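Local coordinates for protein TetR family transcriptional repressor LfrR (Mycobacterium smegmatis, PDB 2V57) that represses transcription of the lfrRA operon, and so of an efflux pump, by binding directly to the lfrR-lfrA promoter region, at residues Arg149-Phe152 and Trp153-Gln157; His170-Val173 and Asp174-Thr178. All coordinates share one frame; numbering follows the deposited sequence.

Contact 1 (Arg149-Phe152 and Trp153-Gln157); sequences RRVF and WALMQ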
loop_
_atom_site.group_PDB
_atom_site.type_symbol
_atom_site.label_atom_id
_atom_site.label_comp_id
_atom_site.label_asym_id
_atom_site.label_seq_id
_atom_site.Cartn_x
_atom_site.Cartn_y
_atom_site.Cartn_z
ATOM N N ARG B 149 1.935 -9.149 10.296
ATOM C CA ARG B 149 2.752 -8.923 9.103
ATOM C C ARG B 149 2.215 -7.737 8.303
ATOM O O ARG B 149 2.967 -6.853 7.902
ATOM C CB ARG B 149 2.803 -10.166 8.217
ATOM C CG ARG B 149 3.695 -10.016 6.989
ATOM C CD ARG B 149 4.036 -11.414 6.404
ATOM N NE ARG B 149 2.900 -11.966 5.673
ATOM C CZ ARG B 149 2.017 -12.814 6.186
ATOM N NH1 ARG B 149 2.148 -13.227 7.440
ATOM N NH2 ARG B 149 1.000 -13.247 5.444
ATOM N N ARG B 150 0.918 -7.740 8.052
ATOM C CA ARG B 150 0.289 -6.676 7.270
ATOM C C ARG B 150 0.351 -5.301 7.906
ATOM O O ARG B 150 0.529 -4.309 7.211
ATOM C CB ARG B 150 -1.155 -7.026 6.966
ATOM C CG ARG B 150 -1.251 -7.981 5.817
ATOM C CD ARG B 150 -2.400 -8.919 5.976
ATOM N NE ARG B 150 -2.506 -9.717 4.771
ATOM C CZ ARG B 150 -3.284 -10.771 4.645
ATOM N NH1 ARG B 150 -4.021 -11.169 5.671
ATOM N NH2 ARG B 150 -3.305 -11.435 3.490
ATOM N N VAL B 151 0.189 -5.240 9.221
ATOM C CA VAL B 151 0.316 -3.983 9.925
ATOM C C VAL B 151 1.764 -3.487 9.858
ATOM O O VAL B 151 1.998 -2.321 9.626
ATOM C CB VAL B 151 -0.190 -4.084 11.381
ATOM C CG1 VAL B 151 0.167 -2.823 12.179
ATOM C CG2 VAL B 151 -1.713 -4.311 11.390
ATOM N N PHE B 152 2.728 -4.383 10.034
ATOM C CA PHE B 152 4.116 -3.971 9.970
ATOM C C PHE B 152 4.399 -3.297 8.644
ATOM O O PHE B 152 4.938 -2.199 8.599
ATOM C CB PHE B 152 5.083 -5.152 10.137
ATOM C CG PHE B 152 6.520 -4.728 10.051
ATOM C CD1 PHE B 152 7.203 -4.286 11.184
ATOM C CD2 PHE B 152 7.172 -4.702 8.820
ATOM C CE1 PHE B 152 8.528 -3.873 11.087
ATOM C CE2 PHE B 152 8.490 -4.283 8.723
ATOM C CZ PHE B 152 9.168 -3.878 9.863
ATOM N N TRP B 153 4.000 -3.937 7.556
ATOM C CA TRP B 153 4.291 -3.393 6.237
ATOM C C TRP B 153 3.463 -2.151 5.929
ATOM O O TRP B 153 3.925 -1.258 5.231
ATOM C CB TRP B 153 4.136 -4.484 5.166
ATOM C CG TRP B 153 5.389 -5.262 5.101
ATOM C CD1 TRP B 153 5.566 -6.564 5.433
ATOM C CD2 TRP B 153 6.692 -4.746 4.764
ATOM N NE1 TRP B 153 6.885 -6.904 5.284
ATOM C CE2 TRP B 153 7.594 -5.812 4.864
ATOM C CE3 TRP B 153 7.163 -3.496 4.349
ATOM C CZ2 TRP B 153 8.965 -5.669 4.584
ATOM C CZ3 TRP B 153 8.517 -3.348 4.069
ATOM C CH2 TRP B 153 9.403 -4.440 4.184
ATOM N N ALA B 154 2.244 -2.072 6.462
ATOM C CA ALA B 154 1.459 -0.862 6.247
ATOM C C ALA B 154 2.104 0.334 6.949
ATOM O O ALA B 154 2.162 1.439 6.396
ATOM C CB ALA B 154 0.008 -1.055 6.678
ATOM N N LEU B 155 2.610 0.104 8.160
ATOM C CA LEU B 155 3.261 1.152 8.903
ATOM C C LEU B 155 4.573 1.530 8.216
ATOM O O LEU B 155 4.931 2.694 8.191
ATOM C CB LEU B 155 3.515 0.748 10.358
ATOM C CG LEU B 155 2.332 0.638 11.321
ATOM C CD1 LEU B 155 2.790 0.107 12.688
ATOM C CD2 LEU B 155 1.669 1.980 11.493
ATOM N N MET B 156 5.300 0.547 7.692
ATOM C CA MET B 156 6.526 0.853 6.968
ATOM C C MET B 156 6.217 1.805 5.816
ATOM O O MET B 156 6.959 2.746 5.562
ATOM C CB MET B 156 7.213 -0.403 6.439
ATOM C CG MET B 156 7.854 -1.293 7.523
ATOM S SD MET B 156 9.059 -0.431 8.552
ATOM C CE MET B 156 10.000 0.440 7.292
ATOM N N GLN B 157 5.117 1.563 5.123
ATOM C CA GLN B 157 4.798 2.401 3.970
ATOM C C GLN B 157 4.315 3.789 4.377
ATOM O O GLN B 157 4.558 4.768 3.666
ATOM C CB GLN B 157 3.837 1.685 3.046
ATOM C CG GLN B 157 4.519 0.450 2.460
ATOM C CD GLN B 157 3.592 -0.388 1.639
ATOM O OE1 GLN B 157 3.372 -0.110 0.458
ATOM N NE2 GLN B 157 3.032 -1.427 2.255
#
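On helix 147-164, in the ligand-binding and dimerisation region that TetR-family repressors build from their C-terminal helices, Phe152 meets Trp153 beside it and Met156 one turn on. The phenyl ring turns its edge to one face of the indole in a T-shaped pair: the planes stand at 88°, and CD2 of Phe152 lies 4.1 Å from CD2 of Trp153. Phe152 extends CG away from its own N (chi1 179°), and Trp153 sets CG beside its N; with these torsions the phenyl edge comes up to the indole face. Met156 runs alongside the phenyl group, its CG only 3.3 Å from Phe152 CE2. Bends at its second and third torsions bring SD to 4.3 Å from the centroid of the Phe152 ring, an oblique Met-aromatic contact. Val151 and Leu155 lie side by side, with Val151 CG1 4.0 Å from Leu155 CD1. Backbone i to i+4 bonds continue through the turn, Met156 N giving its hydrogen to Phe152 O at 2.9 Å. The carbonyl O of Trp153 is gripped twice, by Gln157 N and, from the opposite face of the carbonyl plane, by Gln157 NE2 at 3.1 Å. Phe152 packs against Val93 of helix 85-97 and Leu133 of helix 128-134; Val151 packs on Leu155 of the second subunit, whose Tyr108 bonds Gln157 OE1 and whose Asp165 forms a salt bridge with Arg150.

Contact 2 (His170-Val173 and Asp174-Thr178); sequences HQIV and DAIMT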
loop_
_atom_site.group_PDB
_atom_site.type_symbol
_atom_site.label_atom_id
_atom_site.label_comp_id
_atom_site.label_asym_id
_atom_site.label_seq_id
_atom_site.Cartn_x
_atom_site.Cartn_y
_atom_site.Cartn_z
ATOM N N HIS B 170 15.166 9.497 11.756
ATOM C CA HIS B 170 15.127 9.091 13.159
ATOM C C HIS B 170 13.726 9.196 13.750
ATOM O O HIS B 170 13.328 8.355 14.560
ATOM C CB HIS B 170 16.109 9.911 13.999
ATOM C CG HIS B 170 16.218 9.448 15.420
ATOM N ND1 HIS B 170 15.448 9.973 16.436
ATOM C CD2 HIS B 170 17.005 8.507 15.995
ATOM C CE1 HIS B 170 15.755 9.376 17.574
ATOM N NE2 HIS B 170 16.699 8.482 17.335
ATOM N N GLN B 171 12.996 10.229 13.337
ATOM C CA GLN B 171 11.646 10.502 13.819
ATOM C C GLN B 171 10.623 9.498 13.278
ATOM O O GLN B 171 9.704 9.103 13.983
ATOM C CB GLN B 171 11.244 11.920 13.417
ATOM C CG GLN B 171 10.173 12.564 14.269
ATOM C CD GLN B 171 9.800 13.937 13.743
ATOM O OE1 GLN B 171 10.360 14.400 12.750
ATOM N NE2 GLN B 171 8.848 14.588 14.400
ATOM N N ILE B 172 10.783 9.100 12.019
ATOM C CA ILE B 172 9.952 8.065 11.435
ATOM C C ILE B 172 10.158 6.738 12.163
ATOM O O ILE B 172 9.205 6.006 12.433
ATOM C CB ILE B 172 10.249 7.896 9.920
ATOM C CG1 ILE B 172 9.867 9.180 9.176
ATOM C CG2 ILE B 172 9.496 6.688 9.344
ATOM C CD1 ILE B 172 10.309 9.213 7.725
ATOM N N VAL B 173 11.406 6.425 12.485
ATOM C CA VAL B 173 11.688 5.181 13.192
ATOM C C VAL B 173 11.028 5.198 14.575
ATOM O O VAL B 173 10.339 4.249 14.954
ATOM C CB VAL B 173 13.191 4.897 13.260
ATOM C CG1 VAL B 173 13.481 3.684 14.139
ATOM C CG2 VAL B 173 13.738 4.680 11.855
ATOM N N ASP B 174 11.191 6.294 15.308
ATOM C CA ASP B 174 10.512 6.447 16.597
ATOM C C ASP B 174 8.988 6.273 16.487
ATOM O O ASP B 174 8.370 5.648 17.338
ATOM C CB ASP B 174 10.792 7.816 17.214
ATOM C CG ASP B 174 12.228 7.972 17.691
ATOM O OD1 ASP B 174 13.014 6.995 17.634
ATOM O OD2 ASP B 174 12.567 9.091 18.119
ATOM N N ALA B 175 8.384 6.873 15.461
ATOM C CA ALA B 175 6.933 6.816 15.295
ATOM C C ALA B 175 6.478 5.408 14.951
ATOM O O ALA B 175 5.493 4.910 15.503
ATOM C CB ALA B 175 6.464 7.812 14.227
ATOM N N ILE B 176 7.186 4.756 14.034
ATOM C CA ILE B 176 6.832 3.389 13.698
ATOM C C ILE B 176 6.956 2.526 14.954
ATOM O O ILE B 176 6.057 1.749 15.267
ATOM C CB ILE B 176 7.695 2.830 12.567
ATOM C CG1 ILE B 176 7.346 3.538 11.247
ATOM C CG2 ILE B 176 7.497 1.309 12.430
ATOM C CD1 ILE B 176 8.302 3.139 10.101
ATOM N N MET B 177 8.053 2.681 15.690
ATOM C CA MET B 177 8.242 1.888 16.913
ATOM C C MET B 177 7.099 2.115 17.912
ATOM O O MET B 177 6.556 1.162 18.478
ATOM C CB MET B 177 9.597 2.182 17.573
ATOM C CG MET B 177 10.785 1.601 16.850
ATOM S SD MET B 177 10.785 -0.208 16.848
ATOM C CE MET B 177 11.051 -0.586 18.589
ATOM N N THR B 178 6.725 3.375 18.114
ATOM C CA THR B 178 5.648 3.709 19.052
ATOM C C THR B 178 4.293 3.166 18.583
ATOM O O THR B 178 3.525 2.624 19.373
ATOM C CB THR B 178 5.590 5.224 19.333
ATOM O OG1 THR B 178 6.876 5.666 19.782
ATOM C CG2 THR B 178 4.564 5.544 20.402
#
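His170 and Asp174, one helical turn apart, bring an imidazole and a carboxylate together without a hydrogen bond between the two side chains. Their planes are 77° apart, with OD1 of Asp174 over one face of the ring and OD2 lying 3.2 Å from CE1 of His170. The ring's ND1 is 3.5 Å from OD2 of Asp174, at an angle too poor for bonding. His170 is swung into this position with CG anti to the backbone N (chi1 -174°), while Asp174 keeps CG beside its own N. A salt bridge from OD1 to Arg90 of helix 85-97 holds the carboxylate from outside the turn, and a bound sulfate, probably from the crystallisation liquor, lies about 3 Å from the His170 side chain. Around the helix, CG2 of Ile172 meets CD1 of Ile176 at 3.8 Å in an apolar i to i+4 pair. These turns belong to helix 169-182, the last helix of the chain, in the C-terminal part where TetR-family repressors dimerise. Its backbone follows the usual pattern, with Asp174 N bonded to His170 O at 3.1 Å. The carbonyl O of Asp174 accepts two bonds through opposite faces of its plane, from Thr178 N and from Thr178 OG1, each at 2.9 Å. Farther out, Val173 rests on Leu97 of helix 85-97, Ile172 on Ala162 of helix 147-164, and Ala175 and Ile176 on Trp147 of the second subunit.

In the fold
Helices 147-164 and 169-182 follow each other in the chain, and contacts 1 and 2 illustrate how turns on successive helices share a packing surface. Their centres are about 13 Å apart, yet the two touch at Ile176: its CD1 lies 4.0 Å from Met156 SD and 3.9 Å from Leu155 O. Helix 85-97 joins them further, since Leu97 meets both Met156 of contact 1 and Val173 of contact 2. Contact 1 is the more deeply set, about 11 Å from the chain centre to its own centre, against about 17 Å for contact 2, where the sulfate lies at the His170 end. Both reach the second subunit, consistent with the dimeric C-terminal region of TetR-family repressors.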